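Local coordinates for protein phytanoyl-CoA dioxygenase (Streptomyces malaysiense, PDB 6ZYL) that catalyses the beta-hydroxylation of thioholgamide as a non-heme monooxygenase, probably with iron and 2-oxoglutarate, at residues W127-V132 with A215-S220; T159-R164 with A199-L204; T112-R117 with F230-D235; Q140-R145 with T238-P243. One frame throughout, in Å; residues are numbered along the deposited sequence.

Contact 1 of 4, residues W127-V132 with A215-S220; sequences WHQDAV and AMAHAS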
loop_
_atom_site.group_PDB
_atom_site.type_symbol
_atom_site.label_atom_id
_atom_site.label_comp_id
_atom_site.label_asym_id
_atom_site.label_seq_id
_atom_site.Cartn_x
_atom_site.Cartn_y
_atom_site.Cartn_z
ATOM N N TRP A 127 -15.972 -5.791 -3.052
ATOM C CA TRP A 127 -15.206 -5.219 -4.150
ATOM C C TRP A 127 -15.162 -3.703 -4.021
ATOM O O TRP A 127 -16.180 -3.061 -3.748
ATOM C CB TRP A 127 -15.826 -5.630 -5.482
ATOM C CG TRP A 127 -15.627 -7.080 -5.792
ATOM C CD1 TRP A 127 -16.460 -8.111 -5.467
ATOM C CD2 TRP A 127 -14.518 -7.664 -6.484
ATOM N NE1 TRP A 127 -15.939 -9.301 -5.917
ATOM C CE2 TRP A 127 -14.747 -9.054 -6.545
ATOM C CE3 TRP A 127 -13.353 -7.147 -7.058
ATOM C CZ2 TRP A 127 -13.856 -9.931 -7.160
ATOM C CZ3 TRP A 127 -12.469 -8.020 -7.667
ATOM C CH2 TRP A 127 -12.726 -9.395 -7.714
ATOM N N HIS A 128 -13.976 -3.132 -4.208
ATOM C CA HIS A 128 -13.777 -1.700 -4.025
ATOM C C HIS A 128 -12.423 -1.318 -4.603
ATOM O O HIS A 128 -11.593 -2.176 -4.917
ATOM C CB HIS A 128 -13.863 -1.312 -2.548
ATOM C CG HIS A 128 -12.692 -1.775 -1.737
ATOM N ND1 HIS A 128 -12.528 -3.088 -1.350
ATOM C CD2 HIS A 128 -11.625 -1.103 -1.246
ATOM C CE1 HIS A 128 -11.413 -3.202 -0.651
ATOM N NE2 HIS A 128 -10.845 -2.012 -0.575
ATOM N N GLN A 129 -12.214 -0.011 -4.742
ATOM C CA GLN A 129 -10.984 0.549 -5.280
ATOM C C GLN A 129 -10.267 1.350 -4.202
ATOM O O GLN A 129 -10.907 2.014 -3.380
ATOM C CB GLN A 129 -11.266 1.450 -6.487
ATOM C CG GLN A 129 -12.014 0.774 -7.625
ATOM C CD GLN A 129 -12.615 1.774 -8.601
ATOM O OE1 GLN A 129 -13.370 2.662 -8.211
ATOM N NE2 GLN A 129 -12.277 1.634 -9.876
ATOM N N ASP A 130 -8.932 1.296 -4.219
ATOM C CA ASP A 130 -8.156 2.021 -3.220
ATOM C C ASP A 130 -8.314 3.531 -3.361
ATOM O O ASP A 130 -8.219 4.259 -2.367
ATOM C CB ASP A 130 -6.671 1.658 -3.332
ATOM C CG ASP A 130 -6.396 0.192 -3.052
ATOM O OD1 ASP A 130 -7.142 -0.422 -2.261
ATOM O OD2 ASP A 130 -5.423 -0.342 -3.624
ATOM N N ALA A 131 -8.556 4.018 -4.580
ATOM C CA ALA A 131 -8.463 5.447 -4.851
ATOM C C ALA A 131 -9.576 6.257 -4.199
ATOM O O ALA A 131 -9.448 7.482 -4.105
ATOM C CB ALA A 131 -8.480 5.690 -6.362
ATOM N N VAL A 132 -10.642 5.607 -3.727
ATOM C CA VAL A 132 -11.881 6.322 -3.414
ATOM C C VAL A 132 -11.625 7.469 -2.444
ATOM O O VAL A 132 -12.095 8.595 -2.650
ATOM C CB VAL A 132 -12.936 5.346 -2.861
ATOM C CG1 VAL A 132 -14.188 6.107 -2.444
ATOM C CG2 VAL A 132 -13.267 4.281 -3.896
ATOM N N ALA A 215 -7.197 2.320 -9.121
ATOM C CA ALA A 215 -8.580 2.128 -9.539
ATOM C C ALA A 215 -8.906 0.661 -9.796
ATOM O O ALA A 215 -10.004 0.349 -10.269
ATOM C CB ALA A 215 -8.876 2.956 -10.791
ATOM N N MET A 216 -7.971 -0.244 -9.511
ATOM C CA MET A 216 -8.241 -1.669 -9.624
ATOM C C MET A 216 -9.266 -2.072 -8.572
ATOM O O MET A 216 -9.064 -1.838 -7.376
ATOM C CB MET A 216 -6.950 -2.469 -9.452
ATOM C CG MET A 216 -7.153 -3.963 -9.240
ATOM S SD MET A 216 -8.076 -4.774 -10.559
ATOM C CE MET A 216 -7.216 -4.161 -12.007
ATOM N N ALA A 217 -10.373 -2.661 -9.016
ATOM C CA ALA A 217 -11.351 -3.222 -8.096
ATOM C C ALA A 217 -10.813 -4.534 -7.541
ATOM O O ALA A 217 -10.337 -5.387 -8.298
ATOM C CB ALA A 217 -12.688 -3.448 -8.799
ATOM N N HIS A 218 -10.874 -4.692 -6.221
ATOM C CA HIS A 218 -10.403 -5.921 -5.601
ATOM C C HIS A 218 -11.224 -6.212 -4.356
ATOM O O HIS A 218 -11.895 -5.335 -3.804
ATOM C CB HIS A 218 -8.904 -5.851 -5.253
ATOM C CG HIS A 218 -8.526 -4.681 -4.399
ATOM N ND1 HIS A 218 -8.670 -4.683 -3.027
ATOM C CD2 HIS A 218 -7.990 -3.479 -4.718
ATOM C CE1 HIS A 218 -8.252 -3.528 -2.541
ATOM N NE2 HIS A 218 -7.836 -2.779 -3.545
ATOM N N ALA A 219 -11.169 -7.472 -3.931
ATOM C CA ALA A 219 -11.845 -7.937 -2.731
ATOM C C ALA A 219 -10.938 -8.940 -2.038
ATOM O O ALA A 219 -9.978 -9.444 -2.624
ATOM C CB ALA A 219 -13.204 -8.572 -3.053
ATOM N N SER A 220 -11.246 -9.222 -0.775
ATOM C CA SER A 220 -10.468 -10.164 0.016
ATOM C C SER A 220 -11.414 -11.005 0.854
ATOM O O SER A 220 -12.377 -10.486 1.424
ATOM C CB SER A 220 -9.460 -9.443 0.920
ATOM O OG SER A 220 -8.647 -8.557 0.169
HETATM O O HOH W 1 -7.325 -0.438 -5.859
#

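Contact 2 of 4, residues T159-R164 with A199-L204; sequences TMRYAR and AVDVLL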
loop_
_atom_site.group_PDB
_atom_site.type_symbol
_atom_site.label_atom_id
_atom_site.label_comp_id
_atom_site.label_asym_id
_atom_site.label_seq_id
_atom_site.Cartn_x
_atom_site.Cartn_y
_atom_site.Cartn_z
ATOM N N THR A 159 -6.529 -14.073 0.768
ATOM C CA THR A 159 -5.808 -13.232 -0.169
ATOM C C THR A 159 -6.766 -12.317 -0.934
ATOM O O THR A 159 -7.991 -12.460 -0.895
ATOM C CB THR A 159 -4.997 -14.081 -1.148
ATOM O OG1 THR A 159 -4.070 -13.242 -1.850
ATOM C CG2 THR A 159 -5.911 -14.772 -2.151
ATOM N N MET A 160 -6.170 -11.364 -1.642
ATOM C CA MET A 160 -6.886 -10.398 -2.457
ATOM C C MET A 160 -7.197 -10.981 -3.829
ATOM O O MET A 160 -6.438 -11.790 -4.371
ATOM C CB MET A 160 -6.026 -9.143 -2.591
ATOM C CG MET A 160 -6.621 -7.967 -3.318
ATOM S SD MET A 160 -5.663 -6.487 -2.888
ATOM C CE MET A 160 -4.007 -6.973 -3.377
ATOM N N ARG A 161 -8.342 -10.578 -4.376
ATOM C CA ARG A 161 -8.735 -10.913 -5.738
ATOM C C ARG A 161 -8.776 -9.641 -6.574
ATOM O O ARG A 161 -9.233 -8.598 -6.101
ATOM C CB ARG A 161 -10.119 -11.567 -5.799
ATOM C CG ARG A 161 -10.390 -12.674 -4.814
ATOM C CD ARG A 161 -11.633 -13.458 -5.239
ATOM N NE ARG A 161 -12.885 -12.782 -4.895
ATOM C CZ ARG A 161 -13.331 -12.616 -3.653
ATOM N NH1 ARG A 161 -12.623 -13.067 -2.627
ATOM N NH2 ARG A 161 -14.483 -11.995 -3.435
ATOM N N TYR A 162 -8.337 -9.735 -7.827
ATOM C CA TYR A 162 -8.380 -8.608 -8.746
ATOM C C TYR A 162 -9.479 -8.803 -9.785
ATOM O O TYR A 162 -9.807 -9.931 -10.160
ATOM C CB TYR A 162 -7.050 -8.429 -9.486
ATOM C CG TYR A 162 -5.899 -7.903 -8.668
ATOM C CD1 TYR A 162 -6.098 -7.020 -7.614
ATOM C CD2 TYR A 162 -4.599 -8.282 -8.967
ATOM C CE1 TYR A 162 -5.029 -6.540 -6.878
ATOM C CE2 TYR A 162 -3.532 -7.809 -8.245
ATOM C CZ TYR A 162 -3.746 -6.940 -7.203
ATOM O OH TYR A 162 -2.664 -6.485 -6.490
ATOM N N ALA A 163 -10.029 -7.686 -10.266
ATOM C CA ALA A 163 -10.957 -7.666 -11.397
ATOM C C ALA A 163 -10.198 -7.087 -12.589
ATOM O O ALA A 163 -10.023 -5.870 -12.693
ATOM C CB ALA A 163 -12.205 -6.851 -11.074
ATOM N N ARG A 164 -9.738 -7.964 -13.479
ATOM C CA ARG A 164 -8.929 -7.541 -14.617
ATOM C C ARG A 164 -9.635 -6.456 -15.418
ATOM O O ARG A 164 -10.826 -6.563 -15.724
ATOM C CB ARG A 164 -8.628 -8.749 -15.505
ATOM C CG ARG A 164 -7.536 -8.538 -16.538
ATOM C CD ARG A 164 -7.316 -9.812 -17.358
ATOM N NE ARG A 164 -6.268 -10.663 -16.795
ATOM C CZ ARG A 164 -6.481 -11.846 -16.226
ATOM N NH1 ARG A 164 -7.708 -12.345 -16.142
ATOM N NH2 ARG A 164 -5.458 -12.540 -15.744
ATOM N N ALA A 199 -12.446 -13.197 -11.726
ATOM C CA ALA A 199 -11.522 -12.583 -10.783
ATOM C C ALA A 199 -10.236 -13.397 -10.689
ATOM O O ALA A 199 -10.219 -14.607 -10.932
ATOM C CB ALA A 199 -12.172 -12.463 -9.406
ATOM N N VAL A 200 -9.151 -12.719 -10.325
ATOM C CA VAL A 200 -7.820 -13.315 -10.285
ATOM C C VAL A 200 -7.317 -13.278 -8.849
ATOM O O VAL A 200 -7.117 -12.196 -8.283
ATOM C CB VAL A 200 -6.842 -12.586 -11.221
ATOM C CG1 VAL A 200 -5.509 -13.318 -11.274
ATOM C CG2 VAL A 200 -7.440 -12.438 -12.613
ATOM N N ASP A 201 -7.106 -14.459 -8.269
ATOM C CA ASP A 201 -6.502 -14.559 -6.947
ATOM C C ASP A 201 -5.046 -14.113 -7.003
ATOM O O ASP A 201 -4.286 -14.549 -7.873
ATOM C CB ASP A 201 -6.583 -15.998 -6.437
ATOM C CG ASP A 201 -7.878 -16.295 -5.707
ATOM O OD1 ASP A 201 -8.610 -15.349 -5.355
ATOM O OD2 ASP A 201 -8.159 -17.490 -5.474
ATOM N N VAL A 202 -4.646 -13.257 -6.065
ATOM C CA VAL A 202 -3.275 -12.755 -6.006
ATOM C C VAL A 202 -2.474 -13.735 -5.153
ATOM O O VAL A 202 -2.456 -13.641 -3.925
ATOM C CB VAL A 202 -3.214 -11.331 -5.453
ATOM C CG1 VAL A 202 -1.789 -10.801 -5.519
ATOM C CG2 VAL A 202 -4.164 -10.428 -6.227
ATOM N N LEU A 203 -1.803 -14.674 -5.814
ATOM C CA LEU A 203 -1.084 -15.757 -5.155
ATOM C C LEU A 203 0.411 -15.508 -5.283
ATOM O O LEU A 203 0.945 -15.461 -6.397
ATOM C CB LEU A 203 -1.465 -17.104 -5.764
ATOM C CG LEU A 203 -2.973 -17.370 -5.790
ATOM C CD1 LEU A 203 -3.293 -18.640 -6.562
ATOM C CD2 LEU A 203 -3.525 -17.446 -4.371
ATOM N N LEU A 204 1.082 -15.368 -4.143
ATOM C CA LEU A 204 2.470 -14.944 -4.116
ATOM C C LEU A 204 3.276 -15.802 -3.156
ATOM O O LEU A 204 2.792 -16.169 -2.083
ATOM C CB LEU A 204 2.583 -13.475 -3.683
ATOM C CG LEU A 204 1.805 -12.425 -4.475
ATOM C CD1 LEU A 204 1.813 -11.092 -3.740
ATOM C CD2 LEU A 204 2.397 -12.280 -5.862
#

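Contact 3 of 4, residues T112-R117 with F230-D235; sequences TNLFIR and FNFAID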
loop_
_atom_site.group_PDB
_atom_site.type_symbol
_atom_site.label_atom_id
_atom_site.label_comp_id
_atom_site.label_asym_id
_atom_site.label_seq_id
_atom_site.Cartn_x
_atom_site.Cartn_y
_atom_site.Cartn_z
ATOM N N THR A 112 2.196 3.979 3.367
ATOM C CA THR A 112 2.401 2.554 3.587
ATOM C C THR A 112 1.277 2.026 4.465
ATOM O O THR A 112 0.738 2.745 5.312
ATOM C CB THR A 112 3.761 2.243 4.237
ATOM O OG1 THR A 112 3.968 3.077 5.382
ATOM C CG2 THR A 112 4.892 2.453 3.232
ATOM N N ASN A 113 0.924 0.762 4.246
ATOM C CA ASN A 113 -0.160 0.114 4.968
ATOM C C ASN A 113 0.247 -1.306 5.319
ATOM O O ASN A 113 0.843 -2.009 4.498
ATOM C CB ASN A 113 -1.452 0.064 4.134
ATOM C CG ASN A 113 -2.254 1.341 4.218
ATOM O OD1 ASN A 113 -3.070 1.518 5.122
ATOM N ND2 ASN A 113 -2.035 2.237 3.266
ATOM N N LEU A 114 -0.077 -1.726 6.537
ATOM C CA LEU A 114 -0.017 -3.127 6.926
ATOM C C LEU A 114 -1.425 -3.700 6.815
ATOM O O LEU A 114 -2.347 -3.213 7.476
ATOM C CB LEU A 114 0.525 -3.291 8.344
ATOM C CG LEU A 114 2.016 -3.599 8.467
ATOM C CD1 LEU A 114 2.438 -3.531 9.934
ATOM C CD2 LEU A 114 2.361 -4.953 7.870
ATOM N N PHE A 115 -1.592 -4.705 5.963
ATOM C CA PHE A 115 -2.862 -5.411 5.796
ATOM C C PHE A 115 -2.654 -6.820 6.339
ATOM O O PHE A 115 -2.053 -7.670 5.676
ATOM C CB PHE A 115 -3.302 -5.421 4.336
ATOM C CG PHE A 115 -3.644 -4.060 3.797
ATOM C CD1 PHE A 115 -4.518 -3.227 4.480
ATOM C CD2 PHE A 115 -3.094 -3.614 2.609
ATOM C CE1 PHE A 115 -4.834 -1.976 3.987
ATOM C CE2 PHE A 115 -3.407 -2.365 2.109
ATOM C CZ PHE A 115 -4.279 -1.544 2.799
ATOM N N ILE A 116 -3.134 -7.058 7.556
ATOM C CA ILE A 116 -2.942 -8.324 8.251
ATOM C C ILE A 116 -4.299 -8.986 8.427
ATOM O O ILE A 116 -5.230 -8.375 8.965
ATOM C CB ILE A 116 -2.252 -8.121 9.612
ATOM C CG1 ILE A 116 -0.889 -7.453 9.417
ATOM C CG2 ILE A 116 -2.096 -9.449 10.337
ATOM C CD1 ILE A 116 -0.346 -6.789 10.665
ATOM N N ARG A 117 -4.413 -10.225 7.962
ATOM C CA ARG A 117 -5.611 -11.031 8.164
ATOM C C ARG A 117 -5.249 -12.191 9.078
ATOM O O ARG A 117 -4.639 -13.173 8.625
ATOM C CB ARG A 117 -6.157 -11.530 6.826
ATOM C CG ARG A 117 -6.559 -10.381 5.910
ATOM C CD ARG A 117 -7.330 -10.851 4.692
ATOM N NE ARG A 117 -8.768 -10.894 4.939
ATOM C CZ ARG A 117 -9.579 -9.845 4.843
ATOM N NH1 ARG A 117 -9.099 -8.657 4.502
ATOM N NH2 ARG A 117 -10.874 -9.986 5.087
ATOM N N PHE A 230 0.185 -11.662 6.219
ATOM C CA PHE A 230 0.788 -10.346 6.408
ATOM C C PHE A 230 1.179 -9.767 5.056
ATOM O O PHE A 230 1.973 -10.371 4.327
ATOM C CB PHE A 230 2.026 -10.418 7.310
ATOM C CG PHE A 230 1.719 -10.632 8.762
ATOM C CD1 PHE A 230 1.255 -11.856 9.211
ATOM C CD2 PHE A 230 1.912 -9.615 9.682
ATOM C CE1 PHE A 230 0.975 -12.057 10.547
ATOM C CE2 PHE A 230 1.632 -9.809 11.019
ATOM C CZ PHE A 230 1.162 -11.033 11.454
ATOM N N ASN A 231 0.655 -8.586 4.741
ATOM C CA ASN A 231 1.004 -7.886 3.514
ATOM C C ASN A 231 1.307 -6.427 3.825
ATOM O O ASN A 231 0.647 -5.807 4.664
ATOM C CB ASN A 231 -0.117 -7.999 2.485
ATOM C CG ASN A 231 -0.301 -9.423 1.991
ATOM O OD1 ASN A 231 -0.975 -10.231 2.631
ATOM N ND2 ASN A 231 0.314 -9.742 0.858
ATOM N N PHE A 232 2.323 -5.899 3.150
ATOM C CA PHE A 232 2.825 -4.543 3.347
ATOM C C PHE A 232 2.641 -3.803 2.029
ATOM O O PHE A 232 3.275 -4.147 1.025
ATOM C CB PHE A 232 4.288 -4.583 3.788
ATOM C CG PHE A 232 4.918 -3.235 3.949
ATOM C CD1 PHE A 232 4.532 -2.388 4.975
ATOM C CD2 PHE A 232 5.916 -2.822 3.084
ATOM C CE1 PHE A 232 5.121 -1.146 5.124
ATOM C CE2 PHE A 232 6.508 -1.583 3.227
ATOM C CZ PHE A 232 6.112 -0.745 4.249
ATOM N N ALA A 233 1.764 -2.802 2.028
ATOM C CA ALA A 233 1.370 -2.095 0.817
ATOM C C ALA A 233 2.033 -0.727 0.763
ATOM O O ALA A 233 2.091 -0.010 1.765
ATOM C CB ALA A 233 -0.150 -1.938 0.749
ATOM N N ILE A 234 2.518 -0.363 -0.423
ATOM C CA ILE A 234 3.273 0.865 -0.626
ATOM C C ILE A 234 2.655 1.610 -1.796
ATOM O O ILE A 234 2.565 1.067 -2.903
ATOM C CB ILE A 234 4.761 0.596 -0.905
ATOM C CG1 ILE A 234 5.316 -0.469 0.037
ATOM C CG2 ILE A 234 5.567 1.883 -0.783
ATOM C CD1 ILE A 234 6.620 -1.087 -0.456
ATOM N N ASP A 235 2.243 2.851 -1.561
ATOM C CA ASP A 235 1.722 3.704 -2.621
ATOM C C ASP A 235 2.860 4.531 -3.206
ATOM O O ASP A 235 3.457 5.357 -2.508
ATOM C CB ASP A 235 0.619 4.614 -2.093
ATOM C CG ASP A 235 -0.665 3.868 -1.823
ATOM O OD1 ASP A 235 -1.019 2.991 -2.640
ATOM O OD2 ASP A 235 -1.314 4.146 -0.794
HETATM O O HOH W 2 -0.409 1.656 1.078
#

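Contact 4 of 4, residues Q140-R145 with T238-P243; sequences QQHAAR and TPRVSP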
loop_
_atom_site.group_PDB
_atom_site.type_symbol
_atom_site.label_atom_id
_atom_site.label_comp_id
_atom_site.label_asym_id
_atom_site.label_seq_id
_atom_site.Cartn_x
_atom_site.Cartn_y
_atom_site.Cartn_z
ATOM N N GLN A 140 -4.374 8.020 -12.270
ATOM C CA GLN A 140 -4.785 7.272 -13.450
ATOM C C GLN A 140 -3.580 6.828 -14.268
ATOM O O GLN A 140 -3.545 5.699 -14.772
ATOM C CB GLN A 140 -5.734 8.126 -14.290
ATOM C CG GLN A 140 -7.067 8.418 -13.604
ATOM C CD GLN A 140 -7.019 9.631 -12.682
ATOM O OE1 GLN A 140 -5.949 10.079 -12.273
ATOM N NE2 GLN A 140 -8.189 10.159 -12.346
ATOM N N GLN A 141 -2.572 7.692 -14.395
ATOM C CA GLN A 141 -1.375 7.365 -15.148
ATOM C C GLN A 141 -0.107 7.320 -14.309
ATOM O O GLN A 141 0.903 6.790 -14.787
ATOM C CB GLN A 141 -1.162 8.383 -16.282
ATOM C CG GLN A 141 -2.204 8.336 -17.384
ATOM C CD GLN A 141 -2.244 6.996 -18.090
ATOM O OE1 GLN A 141 -1.206 6.390 -18.358
ATOM N NE2 GLN A 141 -3.448 6.525 -18.392
ATOM N N HIS A 142 -0.120 7.845 -13.082
ATOM C CA HIS A 142 1.121 8.161 -12.385
ATOM C C HIS A 142 1.144 7.637 -10.953
ATOM O O HIS A 142 1.803 8.220 -10.086
ATOM C CB HIS A 142 1.358 9.672 -12.391
ATOM C CG HIS A 142 1.305 10.284 -13.757
ATOM N ND1 HIS A 142 2.212 9.970 -14.744
ATOM C CD2 HIS A 142 0.450 11.182 -14.302
ATOM C CE1 HIS A 142 1.923 10.652 -15.838
ATOM N NE2 HIS A 142 0.859 11.396 -15.596
ATOM N N ALA A 143 0.460 6.528 -10.687
ATOM C CA ALA A 143 0.500 5.939 -9.359
ATOM C C ALA A 143 0.325 4.432 -9.459
ATOM O O ALA A 143 -0.234 3.911 -10.426
ATOM C CB ALA A 143 -0.576 6.535 -8.443
ATOM N N ALA A 144 0.807 3.740 -8.430
ATOM C CA ALA A 144 0.675 2.294 -8.328
ATOM C C ALA A 144 0.881 1.902 -6.873
ATOM O O ALA A 144 1.685 2.519 -6.168
ATOM C CB ALA A 144 1.685 1.571 -9.226
ATOM N N ARG A 145 0.144 0.890 -6.429
ATOM C CA ARG A 145 0.301 0.336 -5.092
ATOM C C ARG A 145 1.060 -0.982 -5.193
ATOM O O ARG A 145 0.642 -1.888 -5.923
ATOM C CB ARG A 145 -1.052 0.124 -4.415
ATOM C CG ARG A 145 -0.946 -0.569 -3.065
ATOM C CD ARG A 145 -2.243 -0.472 -2.275
ATOM N NE ARG A 145 -2.479 0.880 -1.776
ATOM C CZ ARG A 145 -3.443 1.202 -0.922
ATOM N NH1 ARG A 145 -4.266 0.268 -0.468
ATOM N NH2 ARG A 145 -3.584 2.457 -0.520
ATOM N N THR A 238 4.321 9.690 -8.849
ATOM C CA THR A 238 5.247 10.623 -9.468
ATOM C C THR A 238 4.856 12.048 -9.109
ATOM O O THR A 238 3.768 12.298 -8.580
ATOM C CB THR A 238 5.247 10.451 -10.988
ATOM O OG1 THR A 238 4.145 11.176 -11.548
ATOM C CG2 THR A 238 5.150 8.984 -11.370
ATOM N N PRO A 239 5.724 13.023 -9.392
ATOM C CA PRO A 239 5.367 14.427 -9.118
ATOM C C PRO A 239 4.211 14.945 -9.963
ATOM O O PRO A 239 3.776 16.084 -9.748
ATOM C CB PRO A 239 6.663 15.197 -9.422
ATOM C CG PRO A 239 7.761 14.154 -9.416
ATOM C CD PRO A 239 7.105 12.880 -9.887
ATOM N N ARG A 240 3.709 14.162 -10.919
ATOM C CA ARG A 240 2.531 14.557 -11.677
ATOM C C ARG A 240 1.233 14.245 -10.943
ATOM O O ARG A 240 0.168 14.687 -11.385
ATOM C CB ARG A 240 2.529 13.871 -13.047
ATOM C CG ARG A 240 3.636 14.354 -13.975
ATOM C CD ARG A 240 3.391 13.934 -15.423
ATOM N NE ARG A 240 2.122 14.441 -15.942
ATOM C CZ ARG A 240 2.004 15.478 -16.765
ATOM N NH1 ARG A 240 3.082 16.132 -17.179
ATOM N NH2 ARG A 240 0.804 15.859 -17.179
ATOM N N VAL A 241 1.294 13.491 -9.849
ATOM C CA VAL A 241 0.138 13.311 -8.979
ATOM C C VAL A 241 0.030 14.525 -8.069
ATOM O O VAL A 241 1.039 15.028 -7.560
ATOM C CB VAL A 241 0.263 12.010 -8.167
ATOM C CG1 VAL A 241 -0.941 11.842 -7.248
ATOM C CG2 VAL A 241 0.406 10.811 -9.096
ATOM N N SER A 242 -1.189 15.008 -7.861
ATOM C CA SER A 242 -1.414 16.154 -6.999
ATOM C C SER A 242 -2.595 15.886 -6.072
ATOM O O SER A 242 -3.549 15.206 -6.460
ATOM C CB SER A 242 -1.687 17.423 -7.818
ATOM O OG SER A 242 -2.933 17.345 -8.485
ATOM N N PRO A 243 -2.543 16.398 -4.844
ATOM C CA PRO A 243 -3.703 16.251 -3.952
ATOM C C PRO A 243 -4.888 17.061 -4.453
ATOM O O PRO A 243 -4.744 18.201 -4.902
ATOM C CB PRO A 243 -3.193 16.774 -2.602
ATOM C CG PRO A 243 -2.016 17.639 -2.931
ATOM C CD PRO A 243 -1.408 17.076 -4.190
#

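Contact 1 of 4, residues W127-V132 with A215-S220
Trp127 lays its indole against Ala219, whose CB stands over one face, 3.8 Å from the centroid of the five-membered ring and 8° off its normal. The Ala217 carbonyl O meets the rim of the same ring at CZ3 (3.4 Å), while NE1 turns to Glu196. His128 pairs with His218 as an antiparallel hydrogen-bonded pair: His128 N gives to His218 O at 3.1 Å, and His218 N to His128 O at 2.9 Å. Their imidazoles meet obliquely, planes at 63°, His128 ND1 being held by the carbonyl of Ala126. His128, Asp130 and His218 fit the HxD...H facial triad by which this dioxygenase family binds iron, consistent with a metal site that is empty in this apo structure. Gln129 points to the other side, its NE2 giving to Ala215 O at 2.6 Å; Gly170 O and Leu172 N also hold the amide. The first torsion of His218 (55°) sets CG between backbone N and carbonyl carbon and brings the ring across to Asp130, whose OD1 accepts from NE2 at 2.8 Å, in the ring plane but above the carboxylate plane. An alanine in place of His218 would probably deprive OD1 of this donor and open a gap beside the His128 ring. Asp130 OD2 is hydrogen-bonded to His212.

Contact 2 of 4, residues T159-R164 with A199-L204
Val202 O is gripped by two threonine hydroxyls: Thr159 OG1 donates to it at 2.7 Å, and Thr153 OG1 is a second partner. Thr159 can reach it because its first torsion (-167°) swings OG1 to the side far from its own backbone N, facing the opposing chain. Next along, Val202 N gives to Met160 O at 2.9 Å, nearly along the C=O axis. Tyr162 and Val200 then form an antiparallel hydrogen-bonded pair, with Tyr162 N to Val200 O at 2.8 Å and Val200 N to Tyr162 O at 2.9 Å. Strands 160-162 and 200-201 thus make one edge of the four-stranded antiparallel sheet, which corresponds to the minor sheet of the double-stranded beta-helix fold of this family. On the face bearing Tyr162, Val202 CG2 sits over the phenol ring, 3.5 Å from its centroid, in a CH-pi contact offset toward the rim. Ser210 and His212 hold the hydroxyl of that tyrosine, so the ring is fixed at both its face and its tip. The guanidinium of Arg164 bends round to lay a face on Val200 CG2, with NH1 at 3.5 Å. On the other face Arg161 and Asp201 run side by side, and the aliphatic Arg161 CG lies 3.3 Å from Asp201 OD1. Their charged ends do not meet; Arg161 NE forms a salt bridge with Glu196 instead.

Contact 3 of 4, residues T112-R117 with F230-D235
Strands 107-117 and 229-237 are antiparallel neighbours in the seven-stranded sheet, which corresponds to the major sheet of the double-stranded beta-helix; here their axes run at 157°. Two hydrogen-bonded pairs carry the register. Asn113 N gives to Ala233 O and Ala233 N to Asn113 O, each at 2.8 Å; Phe115 N reaches Asn231 O at 2.8 Å, and Asn231 N returns to Phe115 O. On one face Ile116 covers the Phe230 ring: CG2 stands over its centre, 3.8 Å from the centroid, and CG1 meets CD2 at 3.5 Å. A serine in place of Phe230 would probably open a gap beside Ile116 and remove its CH-pi partner. Phe232, its ring swung far from the backbone N (chi1 177°), sends CZ to Thr112 CG2 at 3.6 Å. The other face carries Phe115, whose CE2 touches Ala233 CB at 3.6 Å. Asn113 ND2 donates to water 2, which is only weakly bonded to Ala233 O and Asp235 OD2. Helix 46-66 packs on Ile116 and Phe230, and helix 84-90 on Thr112 and Phe232, while on the face opposite the helices Phe115 and Asn231 touch Trp147 of strand 143-149.

Contact 4 of 4, residues Q140-R145 with T238-P243
A single backbone bond ties His142 to Thr238, from Thr238 N to His142 O at 3.2 Å, and from Thr238 the chain bends through a type I turn to Val241, closed by Val241 N to Thr238 O at 3.0 Å. Thr238 also uses its side chain: OG1 accepts from Arg240 N at 3.1 Å, the N-H...O angle being 154°. The first torsion of Thr238 (83°) places OG1 between backbone N and carbonyl carbon, where it can turn back to this N-H while also lying 3.3 Å from His142 CB. The imidazole of His142 is sandwiched. Arg240 CB stands over one face, 3.8 Å from the ring centroid and displaced toward the rim in a CH-pi contact, and Gln141 CB covers the opposite face. Further along the arginine, CD lies 3.6 Å from His142 NE2, so the aliphatic part of Arg240 follows the ring before its chain bends at chi3; the guanidinium is turned 49° from the ring plane. Val241, at the end of the turn, adds its CG2, 3.6 Å from His142 CB and more loosely placed on Ala143 CB, with Leu136 another neighbour. The threonine at the start of the bend forms an ST turn overlapping a type I beta turn, which redirects the chain from strand 229-237 to strand 242-243, beside the point where helix 139-142 passes into strand 143-149.

Contacts 1 and 2 share the four-stranded sheet, their centres about 11 Å apart, and strands 217-220 and 160-162 join them through Ala219 O to Arg161 N. Contact 3 and strand 143-149 of contact 4 belong to the seven-stranded sheet, their centres about 19 Å apart. Along the chain, the first segments come in the order contact 3, 1, 4, 2; the segments of contact 4 alternate with those of contacts 1 and 3, while contact 2 is enclosed by all the others. Arg145 forms a salt bridge with Asp235 of contact 3 and a long, weak ion pair with Asp130 of contact 1, so it bridges, if only weakly on one side, from the seven-stranded sheet to the residues after strand 128-129, beside the probable metal site.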